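PDB 3PJP: transcription elongation factor SPT6 from Candida glabrata, which binds the phosphorylated C-terminal repeat domain of RNA polymerase II through this tandem SH2 domain and probably acts as a histone H3-H4 chaperone during transcription elongation. Local coordinates for residues Lys53-His58 with Phe137-Glu142; Arg99-Leu104 with Gly145-Ile150; Gln81-Leu86 with Ile90-Gln95. One frame throughout, in Å; residues are numbered along the deposited sequence. Where two conformers were deposited one is given.

Contact 1 of 3, residues Lys53-His58 with Phe137-Glu142; sequences KDLFQH and FSLNYE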
loop_
_atom_site.group_PDB
_atom_site.type_symbol
_atom_site.label_atom_id
_atom_site.label_comp_id
_atom_site.label_asym_id
_atom_site.label_seq_id
_atom_site.Cartn_x
_atom_site.Cartn_y
_atom_site.Cartn_z
ATOM N N LYS A 53 -12.304 -5.028 3.243
ATOM C CA LYS A 53 -13.066 -5.398 4.435
ATOM C C LYS A 53 -12.183 -5.410 5.684
ATOM O O LYS A 53 -11.197 -6.142 5.758
ATOM C CB LYS A 53 -13.747 -6.756 4.248
ATOM C CG LYS A 53 -14.536 -7.235 5.466
ATOM C CD LYS A 53 -15.293 -8.525 5.162
ATOM C CE LYS A 53 -15.814 -9.198 6.432
ATOM N NZ LYS A 53 -16.878 -8.402 7.110
ATOM N N ASP A 54 -12.541 -4.577 6.655
ATOM C CA ASP A 54 -11.802 -4.478 7.908
ATOM C C ASP A 54 -10.304 -4.231 7.722
ATOM O O ASP A 54 -9.497 -4.585 8.589
ATOM C CB ASP A 54 -12.054 -5.728 8.761
ATOM C CG ASP A 54 -13.536 -5.906 9.106
ATOM O OD1 ASP A 54 -14.249 -4.884 9.241
ATOM O OD2 ASP A 54 -13.997 -7.065 9.228
ATOM N N LEU A 55 -9.931 -3.615 6.599
ATOM C CA LEU A 55 -8.523 -3.348 6.306
ATOM C C LEU A 55 -8.309 -1.860 6.035
ATOM O O LEU A 55 -8.785 -1.323 5.031
ATOM C CB LEU A 55 -8.046 -4.196 5.118
ATOM C CG LEU A 55 -6.555 -4.160 4.773
ATOM C CD1 LEU A 55 -5.704 -4.739 5.901
ATOM C CD2 LEU A 55 -6.278 -4.896 3.471
ATOM N N PHE A 56 -7.620 -1.188 6.952
ATOM C CA PHE A 56 -7.463 0.258 6.863
ATOM C C PHE A 56 -6.024 0.674 7.022
ATOM O O PHE A 56 -5.266 0.072 7.794
ATOM C CB PHE A 56 -8.256 0.964 7.960
ATOM C CG PHE A 56 -9.632 0.430 8.143
ATOM C CD1 PHE A 56 -10.693 0.956 7.420
ATOM C CD2 PHE A 56 -9.871 -0.604 9.034
ATOM C CE1 PHE A 56 -11.984 0.458 7.602
ATOM C CE2 PHE A 56 -11.149 -1.096 9.211
ATOM C CZ PHE A 56 -12.199 -0.573 8.488
ATOM N N GLN A 57 -5.667 1.740 6.319
ATOM C CA GLN A 57 -4.349 2.316 6.471
ATOM C C GLN A 57 -4.422 3.710 7.059
ATOM O O GLN A 57 -5.286 4.514 6.690
ATOM C CB GLN A 57 -3.614 2.334 5.132
ATOM C CG GLN A 57 -2.257 2.997 5.195
ATOM C CD GLN A 57 -1.503 2.865 3.898
ATOM O OE1 GLN A 57 -1.740 3.610 2.944
ATOM N NE2 GLN A 57 -0.600 1.891 3.840
ATOM N N HIS A 58 -3.508 3.990 7.979
ATOM C CA HIS A 58 -3.371 5.314 8.555
ATOM C C HIS A 58 -2.099 5.968 8.024
ATOM O O HIS A 58 -1.009 5.385 8.093
ATOM C CB HIS A 58 -3.350 5.212 10.077
ATOM C CG HIS A 58 -4.544 4.508 10.648
ATOM N ND1 HIS A 58 -5.697 5.174 11.006
ATOM C CD2 HIS A 58 -4.764 3.201 10.922
ATOM C CE1 HIS A 58 -6.575 4.307 11.482
ATOM N NE2 HIS A 58 -6.034 3.102 11.442
ATOM N N PHE A 137 0.436 -12.574 -6.292
ATOM C CA PHE A 137 0.378 -11.513 -5.295
ATOM C C PHE A 137 -0.871 -11.735 -4.464
ATOM O O PHE A 137 -1.888 -12.212 -4.978
ATOM C CB PHE A 137 0.285 -10.135 -5.970
ATOM C CG PHE A 137 1.428 -9.822 -6.884
ATOM C CD1 PHE A 137 2.627 -9.343 -6.382
ATOM C CD2 PHE A 137 1.301 -9.997 -8.251
ATOM C CE1 PHE A 137 3.680 -9.048 -7.227
ATOM C CE2 PHE A 137 2.357 -9.705 -9.103
ATOM C CZ PHE A 137 3.539 -9.229 -8.594
ATOM N N SER A 138 -0.791 -11.401 -3.179
ATOM C CA SER A 138 -1.960 -11.406 -2.306
ATOM C C SER A 138 -1.844 -10.314 -1.239
ATOM O O SER A 138 -0.774 -9.757 -1.012
ATOM C CB SER A 138 -2.145 -12.791 -1.668
ATOM O OG SER A 138 -1.028 -13.119 -0.869
ATOM N N LEU A 139 -2.960 -9.978 -0.595
ATOM C CA LEU A 139 -2.948 -8.916 0.389
ATOM C C LEU A 139 -2.369 -9.354 1.722
ATOM O O LEU A 139 -2.663 -10.441 2.214
ATOM C CB LEU A 139 -4.359 -8.370 0.592
ATOM C CG LEU A 139 -4.777 -7.288 -0.401
ATOM C CD1 LEU A 139 -6.288 -7.058 -0.337
ATOM C CD2 LEU A 139 -4.025 -5.999 -0.112
ATOM N N ASN A 140 -1.528 -8.502 2.294
ATOM C CA ASN A 140 -1.026 -8.707 3.648
ATOM C C ASN A 140 -2.030 -8.093 4.611
ATOM O O ASN A 140 -2.075 -6.880 4.795
ATOM C CB ASN A 140 0.351 -8.052 3.810
ATOM C CG ASN A 140 1.027 -8.404 5.140
ATOM O OD1 ASN A 140 0.362 -8.586 6.171
ATOM N ND2 ASN A 140 2.352 -8.500 5.120
ATOM N N TYR A 141 -2.836 -8.942 5.236
ATOM C CA TYR A 141 -3.944 -8.435 6.029
ATOM C C TYR A 141 -3.518 -7.920 7.396
ATOM O O TYR A 141 -4.262 -7.192 8.050
ATOM C CB TYR A 141 -5.048 -9.488 6.153
ATOM C CG TYR A 141 -5.738 -9.793 4.840
ATOM C CD1 TYR A 141 -5.353 -10.879 4.066
ATOM C CD2 TYR A 141 -6.762 -8.983 4.366
ATOM C CE1 TYR A 141 -5.974 -11.156 2.861
ATOM C CE2 TYR A 141 -7.389 -9.249 3.161
ATOM C CZ TYR A 141 -6.991 -10.336 2.412
ATOM O OH TYR A 141 -7.609 -10.610 1.208
ATOM N N GLU A 142 -2.324 -8.287 7.837
ATOM C CA GLU A 142 -1.859 -7.848 9.146
ATOM C C GLU A 142 -1.004 -6.589 9.083
ATOM O O GLU A 142 -0.736 -5.957 10.103
ATOM C CB GLU A 142 -1.109 -8.978 9.857
ATOM C CG GLU A 142 -2.013 -10.143 10.271
ATOM C CD GLU A 142 -2.411 -11.017 9.096
ATOM O OE1 GLU A 142 -3.509 -11.618 9.130
ATOM O OE2 GLU A 142 -1.615 -11.107 8.138
#
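The seam between the two sheets of the tandem SH2 domain runs through Leu55, which opens strand 55-64 of one sheet and meets Leu139 of strand 134-139, in the other, and Tyr141 in the turn that follows. Leu55 reaches across with both methyl groups. Its CG lies anti to the backbone N (chi1 -173°), which sends the branch out from the strand toward the turn. CD1 comes down on the backbone, 3.6 Å from Tyr141 O, while CD2 approaches the Tyr141 ring obliquely, at 4.2 Å from its CD2. That same Leu55 methyl is 4.4 Å from Leu139 CD2. The tyrosine ring also has Leu139 CB over one face, offset toward the rim, so Leu55, Leu139 and Tyr141 form a small apolar cluster, which Pro144 joins by packing on Leu55. The turn is pinned by Asn140, whose OD1 takes a bond from Asn143 ND2 and a weak one from Glu142 N. Asp54, next to Leu55, is turned to a salt bridge with Arg26. No polar bond crosses between these segments; they meet through methyl groups, a ring and one backbone carbonyl, so between the two burial and dispersion do the work.

Contact 2 of 3, residues Arg99-Leu104 with Gly145-Ile150; sequences RLLNEL and GWFYLI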
loop_
_atom_site.group_PDB
_atom_site.type_symbol
_atom_site.label_atom_id
_atom_site.label_comp_id
_atom_site.label_asym_id
_atom_site.label_seq_id
_atom_site.Cartn_x
_atom_site.Cartn_y
_atom_site.Cartn_z
ATOM N N ARG A 99 -5.632 4.170 -6.990
ATOM C CA ARG A 99 -5.445 3.711 -8.360
ATOM C C ARG A 99 -4.550 2.474 -8.407
ATOM O O ARG A 99 -4.860 1.472 -9.050
ATOM C CB ARG A 99 -4.817 4.851 -9.173
ATOM C CG ARG A 99 -4.333 4.493 -10.563
ATOM C CD ARG A 99 -3.736 5.726 -11.242
ATOM N NE ARG A 99 -2.470 6.121 -10.629
ATOM C CZ ARG A 99 -1.311 5.543 -10.914
ATOM N NH1 ARG A 99 -1.280 4.547 -11.789
ATOM N NH2 ARG A 99 -0.194 5.949 -10.319
ATOM N N LEU A 100 -3.417 2.574 -7.724
ATOM C CA LEU A 100 -2.414 1.512 -7.756
ATOM C C LEU A 100 -2.918 0.257 -7.036
ATOM O O LEU A 100 -2.656 -0.863 -7.480
ATOM C CB LEU A 100 -1.080 2.012 -7.190
ATOM C CG LEU A 100 -0.360 3.040 -8.093
ATOM C CD1 LEU A 100 0.671 3.849 -7.302
ATOM C CD2 LEU A 100 0.300 2.370 -9.308
ATOM N N LEU A 101 -3.659 0.444 -5.944
ATOM C CA LEU A 101 -4.218 -0.698 -5.223
ATOM C C LEU A 101 -5.137 -1.460 -6.167
ATOM O O LEU A 101 -5.084 -2.686 -6.258
ATOM C CB LEU A 101 -5.011 -0.231 -3.997
ATOM C CG LEU A 101 -5.821 -1.295 -3.248
ATOM C CD1 LEU A 101 -4.899 -2.443 -2.832
ATOM C CD2 LEU A 101 -6.538 -0.672 -2.044
ATOM N N ASN A 102 -5.986 -0.725 -6.878
ATOM C CA ASN A 102 -6.891 -1.380 -7.811
ATOM C C ASN A 102 -6.156 -2.024 -8.982
ATOM O O ASN A 102 -6.557 -3.091 -9.450
ATOM C CB ASN A 102 -7.974 -0.415 -8.301
ATOM C CG ASN A 102 -9.072 -0.199 -7.260
ATOM O OD1 ASN A 102 -9.554 -1.148 -6.647
ATOM N ND2 ASN A 102 -9.451 1.050 -7.048
ATOM N N GLU A 103 -5.080 -1.391 -9.446
ATOM C CA GLU A 103 -4.258 -1.976 -10.516
ATOM C C GLU A 103 -3.742 -3.355 -10.106
ATOM O O GLU A 103 -3.833 -4.319 -10.872
ATOM C CB GLU A 103 -3.084 -1.061 -10.890
ATOM C CG GLU A 103 -2.353 -1.475 -12.160
ATOM C CD GLU A 103 -1.202 -0.551 -12.505
ATOM O OE1 GLU A 103 -1.315 0.669 -12.239
ATOM O OE2 GLU A 103 -0.188 -1.045 -13.049
ATOM N N LEU A 104 -3.204 -3.450 -8.898
ATOM C CA LEU A 104 -2.691 -4.742 -8.432
ATOM C C LEU A 104 -3.782 -5.791 -8.170
ATOM O O LEU A 104 -3.655 -6.929 -8.625
ATOM C CB LEU A 104 -1.721 -4.586 -7.245
ATOM C CG LEU A 104 -0.947 -5.848 -6.805
ATOM C CD1 LEU A 104 -0.305 -6.542 -7.991
ATOM C CD2 LEU A 104 0.111 -5.508 -5.762
ATOM N N GLY A 145 -1.487 -2.258 3.497
ATOM C CA GLY A 145 -0.719 -1.573 2.482
ATOM C C GLY A 145 0.394 -2.418 1.910
ATOM O O GLY A 145 1.021 -2.012 0.948
ATOM N N TRP A 146 0.635 -3.586 2.501
ATOM C CA TRP A 146 1.640 -4.516 1.971
ATOM C C TRP A 146 0.950 -5.632 1.206
ATOM O O TRP A 146 -0.219 -5.933 1.442
ATOM C CB TRP A 146 2.500 -5.120 3.085
ATOM C CG TRP A 146 3.514 -4.182 3.678
ATOM C CD1 TRP A 146 3.314 -3.292 4.689
ATOM C CD2 TRP A 146 4.882 -4.065 3.304
ATOM N NE1 TRP A 146 4.477 -2.618 4.967
ATOM C CE2 TRP A 146 5.459 -3.082 4.131
ATOM C CE3 TRP A 146 5.682 -4.698 2.350
ATOM C CZ2 TRP A 146 6.797 -2.711 4.024
ATOM C CZ3 TRP A 146 7.008 -4.319 2.237
ATOM C CH2 TRP A 146 7.551 -3.332 3.068
ATOM N N PHE A 147 1.704 -6.230 0.287
ATOM C CA PHE A 147 1.286 -7.391 -0.462
ATOM C C PHE A 147 2.349 -8.469 -0.258
ATOM O O PHE A 147 3.539 -8.167 -0.042
ATOM C CB PHE A 147 1.213 -7.072 -1.954
ATOM C CG PHE A 147 0.103 -6.135 -2.316
ATOM C CD1 PHE A 147 -1.109 -6.626 -2.770
ATOM C CD2 PHE A 147 0.274 -4.770 -2.205
ATOM C CE1 PHE A 147 -2.143 -5.766 -3.108
ATOM C CE2 PHE A 147 -0.755 -3.901 -2.542
ATOM C CZ PHE A 147 -1.963 -4.407 -2.992
ATOM N N TYR A 148 1.927 -9.724 -0.333
ATOM C CA TYR A 148 2.890 -10.807 -0.474
ATOM C C TYR A 148 3.153 -11.074 -1.948
ATOM O O TYR A 148 2.266 -10.911 -2.787
ATOM C CB TYR A 148 2.389 -12.097 0.168
ATOM C CG TYR A 148 2.051 -11.988 1.621
ATOM C CD1 TYR A 148 3.038 -11.770 2.574
ATOM C CD2 TYR A 148 0.738 -12.120 2.046
ATOM C CE1 TYR A 148 2.715 -11.684 3.921
ATOM C CE2 TYR A 148 0.404 -12.030 3.379
ATOM C CZ TYR A 148 1.390 -11.815 4.316
ATOM O OH TYR A 148 1.029 -11.739 5.649
ATOM N N LEU A 149 4.386 -11.461 -2.254
ATOM C CA LEU A 149 4.754 -11.991 -3.554
ATOM C C LEU A 149 5.286 -13.389 -3.276
ATOM O O LEU A 149 6.373 -13.544 -2.734
ATOM C CB LEU A 149 5.836 -11.121 -4.191
ATOM C CG LEU A 149 6.623 -11.607 -5.415
ATOM C CD1 LEU A 149 5.752 -12.296 -6.458
ATOM C CD2 LEU A 149 7.345 -10.424 -6.036
ATOM N N ILE A 150 4.491 -14.396 -3.619
ATOM C CA ILE A 150 4.784 -15.782 -3.250
ATOM C C ILE A 150 5.056 -16.547 -4.541
ATOM O O ILE A 150 4.279 -16.458 -5.497
ATOM C CB ILE A 150 3.606 -16.414 -2.502
ATOM C CG1 ILE A 150 3.114 -15.467 -1.396
ATOM C CG2 ILE A 150 3.991 -17.789 -1.934
ATOM C CD1 ILE A 150 1.941 -15.988 -0.601
#
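The bond from Glu103 N to Arg99 O, 2.9 Å, is the shortest polar link within the two segments, and it belongs to the helical turn that presents Leu101 and Leu104 to Phe147. The next bond of the turn, Leu104 N to Leu100 O at 3.0 Å, fixes the backbone of the residue that does most of the touching. Leu104 and Phe147 come at each other from opposite directions, helix to strand. The leucine CD2 sits almost exactly over the middle of the ring: 3.3 Å from the Phe147 centroid and only 6° off the ring normal, a tight CH-pi contact. All six ring carbons are therefore at similar distances from this methyl, Phe147 CD1 being closest at 3.4 Å. Leu101 arrives from another quarter, crossing the phenylalanine at about a right angle; its CD1 meets the ring edge near the plane, 3.5 Å from CZ. With CG anti to its own carbonyl carbon (chi1 -69°), Phe147 points its ring off strand 146-152 toward helix 86-105, and Leu139 of the adjoining strand packs on it as well. The strand itself is held on two sides, Phe147 pairing with Val164 and Tyr148 with Ser138. Glu103 OE2, away from this contact, accepts from Val181 N, where helix 181-191 begins. Helix 86-105 thus meets the sheet containing strand 146-152 through a methyl-on-ring core with no polar bond across it; face and edge contacts together should restrict the ring's freedom to turn.

Contact 3 of 3, residues Gln81-Leu86 with Ile90-Gln95; sequences QRYHDL and IVEYLQ. With ACT (acetate ion), chain D.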
loop_
_atom_site.group_PDB
_atom_site.type_symbol
_atom_site.label_atom_id
_atom_site.label_comp_id
_atom_site.label_asym_id
_atom_site.label_seq_id
_atom_site.Cartn_x
_atom_site.Cartn_y
_atom_site.Cartn_z
ATOM N N GLN A 81 7.267 13.308 0.658
ATOM C CA GLN A 81 6.882 14.213 -0.412
ATOM C C GLN A 81 6.180 15.468 0.105
ATOM O O GLN A 81 5.249 15.385 0.918
ATOM C CB GLN A 81 5.978 13.505 -1.419
ATOM C CG GLN A 81 5.525 14.422 -2.531
ATOM C CD GLN A 81 6.699 14.937 -3.329
ATOM O OE1 GLN A 81 7.530 14.156 -3.788
ATOM N NE2 GLN A 81 6.790 16.258 -3.483
ATOM N N ARG A 82 6.592 16.635 -0.399
ATOM C CA ARG A 82 5.916 17.878 -0.027
ATOM C C ARG A 82 4.723 18.237 -0.904
ATOM O O ARG A 82 4.744 18.067 -2.128
ATOM C CB ARG A 82 6.898 19.052 0.014
ATOM C CG ARG A 82 7.862 18.937 1.165
ATOM C CD ARG A 82 9.224 19.466 0.793
ATOM N NE ARG A 82 9.386 20.850 1.198
ATOM C CZ ARG A 82 10.058 21.237 2.277
ATOM N NH1 ARG A 82 10.641 20.336 3.063
ATOM N NH2 ARG A 82 10.150 22.528 2.564
ATOM N N TYR A 83 3.689 18.758 -0.247
ATOM C CA TYR A 83 2.477 19.218 -0.909
ATOM C C TYR A 83 2.067 20.571 -0.329
ATOM O O TYR A 83 2.473 20.921 0.777
ATOM C CB TYR A 83 1.332 18.232 -0.691
ATOM C CG TYR A 83 1.637 16.822 -1.141
ATOM C CD1 TYR A 83 1.310 16.394 -2.418
ATOM C CD2 TYR A 83 2.240 15.918 -0.283
ATOM C CE1 TYR A 83 1.587 15.104 -2.841
ATOM C CE2 TYR A 83 2.516 14.627 -0.691
ATOM C CZ TYR A 83 2.183 14.226 -1.968
ATOM O OH TYR A 83 2.462 12.941 -2.371
ATOM N N HIS A 84 1.254 21.319 -1.072
ATOM C CA HIS A 84 0.795 22.632 -0.627
ATOM C C HIS A 84 -0.376 22.583 0.340
ATOM O O HIS A 84 -0.505 23.444 1.219
ATOM C CB HIS A 84 0.371 23.479 -1.827
ATOM C CG HIS A 84 1.468 23.727 -2.807
ATOM N ND1 HIS A 84 2.592 24.458 -2.493
ATOM C CD2 HIS A 84 1.611 23.344 -4.097
ATOM C CE1 HIS A 84 3.388 24.508 -3.550
ATOM N NE2 HIS A 84 2.811 23.844 -4.537
ATOM N N ASP A 85 -1.259 21.611 0.155
ATOM C CA ASP A 85 -2.510 21.613 0.909
ATOM C C ASP A 85 -3.189 20.250 0.863
ATOM O O ASP A 85 -2.734 19.338 0.161
ATOM C CB ASP A 85 -3.444 22.708 0.376
ATOM C CG ASP A 85 -3.665 22.599 -1.119
ATOM O OD1 ASP A 85 -4.251 21.585 -1.546
ATOM O OD2 ASP A 85 -3.256 23.520 -1.868
ATOM N N LEU A 86 -4.272 20.111 1.622
ATOM C CA LEU A 86 -4.929 18.817 1.755
ATOM C C LEU A 86 -5.564 18.369 0.446
ATOM O O LEU A 86 -5.561 17.187 0.129
ATOM C CB LEU A 86 -5.997 18.873 2.858
ATOM C CG LEU A 86 -5.450 19.012 4.280
ATOM C CD1 LEU A 86 -6.576 19.386 5.239
ATOM C CD2 LEU A 86 -4.784 17.747 4.748
ATOM N N ILE A 90 -5.017 14.802 -1.563
ATOM C CA ILE A 90 -6.062 13.908 -2.050
ATOM C C ILE A 90 -5.892 13.539 -3.529
ATOM O O ILE A 90 -6.011 12.376 -3.901
ATOM C CB ILE A 90 -7.462 14.479 -1.746
ATOM C CG1 ILE A 90 -7.647 14.572 -0.232
ATOM C CG2 ILE A 90 -8.554 13.620 -2.371
ATOM C CD1 ILE A 90 -8.670 15.611 0.209
ATOM N N VAL A 91 -5.595 14.520 -4.375
ATOM C CA VAL A 91 -5.427 14.258 -5.803
ATOM C C VAL A 91 -4.135 13.524 -6.171
ATOM O O VAL A 91 -4.160 12.569 -6.947
ATOM C CB VAL A 91 -5.513 15.556 -6.626
ATOM C CG1 VAL A 91 -5.120 15.305 -8.072
ATOM C CG2 VAL A 91 -6.919 16.127 -6.520
ATOM N N GLU A 92 -3.010 13.954 -5.613
ATOM C CA GLU A 92 -1.717 13.441 -6.076
ATOM C C GLU A 92 -1.212 12.253 -5.264
ATOM O O GLU A 92 -0.438 11.433 -5.775
ATOM C CB GLU A 92 -0.660 14.548 -6.077
ATOM C CG GLU A 92 -0.950 15.695 -7.065
ATOM C CD GLU A 92 0.059 16.815 -6.947
ATOM O OE1 GLU A 92 0.993 16.687 -6.126
ATOM O OE2 GLU A 92 -0.091 17.834 -7.662
ATOM N N TYR A 93 -1.587 12.191 -3.991
ATOM C CA TYR A 93 -1.149 11.112 -3.113
ATOM C C TYR A 93 -2.222 10.036 -2.970
ATOM O O TYR A 93 -2.039 8.900 -3.405
ATOM C CB TYR A 93 -0.768 11.638 -1.726
ATOM C CG TYR A 93 -0.354 10.532 -0.770
ATOM C CD1 TYR A 93 0.964 10.100 -0.707
ATOM C CD2 TYR A 93 -1.285 9.910 0.049
ATOM C CE1 TYR A 93 1.342 9.084 0.156
ATOM C CE2 TYR A 93 -0.919 8.907 0.908
ATOM C CZ TYR A 93 0.397 8.494 0.953
ATOM O OH TYR A 93 0.761 7.486 1.813
ATOM N N LEU A 94 -3.352 10.388 -2.360
ATOM C CA LEU A 94 -4.356 9.374 -2.050
ATOM C C LEU A 94 -5.000 8.730 -3.279
ATOM O O LEU A 94 -5.106 7.509 -3.349
ATOM C CB LEU A 94 -5.447 9.920 -1.117
ATOM C CG LEU A 94 -6.408 8.828 -0.653
ATOM C CD1 LEU A 94 -5.701 7.742 0.139
ATOM C CD2 LEU A 94 -7.561 9.417 0.168
ATOM N N GLN A 95 -5.462 9.531 -4.229
ATOM C CA GLN A 95 -6.128 8.972 -5.402
ATOM C C GLN A 95 -5.163 8.082 -6.195
ATOM O O GLN A 95 -5.579 7.121 -6.841
ATOM C CB GLN A 95 -6.763 10.071 -6.266
ATOM C CG GLN A 95 -8.136 10.511 -5.737
ATOM C CD GLN A 95 -8.665 11.787 -6.381
ATOM O OE1 GLN A 95 -8.218 12.192 -7.455
ATOM N NE2 GLN A 95 -9.626 12.428 -5.718
HETATM C C ACT D . 8.236 23.777 -0.212
HETATM O O ACT D . 8.044 22.546 -0.253
HETATM O OXT ACT D . 8.656 24.205 0.883
HETATM C CH3 ACT D . 7.991 24.679 -1.389
HETATM O O HOH W 1 3.643 17.701 -4.783
HETATM O O HOH W 2 2.658 12.912 -5.092
#
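Tyr83 meets both Glu92 and Tyr93, each in a different way. The Glu92 side chain slides past the tyrosine in the opposite direction, bringing OE1 to the ring edge, near its plane and 3.7 Å from both CD1 and CE1 of Tyr83; carboxylate and ring planes stand 52° apart. Tyr93 crosses Tyr83 at about a right angle, so that Tyr83 OH is 3.5 Å from Tyr93 CB and lies at the edge of the Tyr93 ring; Tyr83 OH also hydrogen-bonds water 2 at 2.7 Å. Having CG anti to the backbone N (chi1 178°) carries the Tyr93 ring past this contact, and its own hydroxyl goes to Lys97 and Glu79. These residues join the edge strand 81-83 of one SH2 sheet to helix 86-105, probably the second helix of the classical SH2 fold. Asp85 is the N-cap, its OD1 taking Gln88 N, and Ile90 N bonds Leu86 O at 3.0 Å before the helix widens into a pi-type turn at 90-94. Water 1 gives one hydrogen to Arg82 O and the other to Glu92 OE1, which Gln88 NE2 also binds. Gln81 NE2 reaches the same Arg82 O at 3.0 Å, nearly straight (175°) and in the carbonyl plane, on a lone pair. The Arg82 guanidinium grips an acetate, probably from the crystallisation liquor, edge-on: NE to O is 2.6 Å and NH2 to OXT 2.8 Å.

How the contacts relate
Along the chain contacts 1 and 2 interlock, their segments alternating, while both segments of contact 3 fall between those of contact 1. The centres of contacts 1 and 2 are about 10 Å apart, and the two touch directly because strands 134-139 and 146-152 are neighbours in one sheet, with probable backbone hydrogen bonds between Ser138 and Tyr148 and between Asn140 and Trp146. Contact 3 lies farther off, its centre about 22 Å from contact 1 and 20 Å from contact 2. It shares helix 86-105 with contact 2 and a sheet with contact 1. Helix 86-105 packs on the first sheet and reaches the second, consistent with one rigid tandem unit.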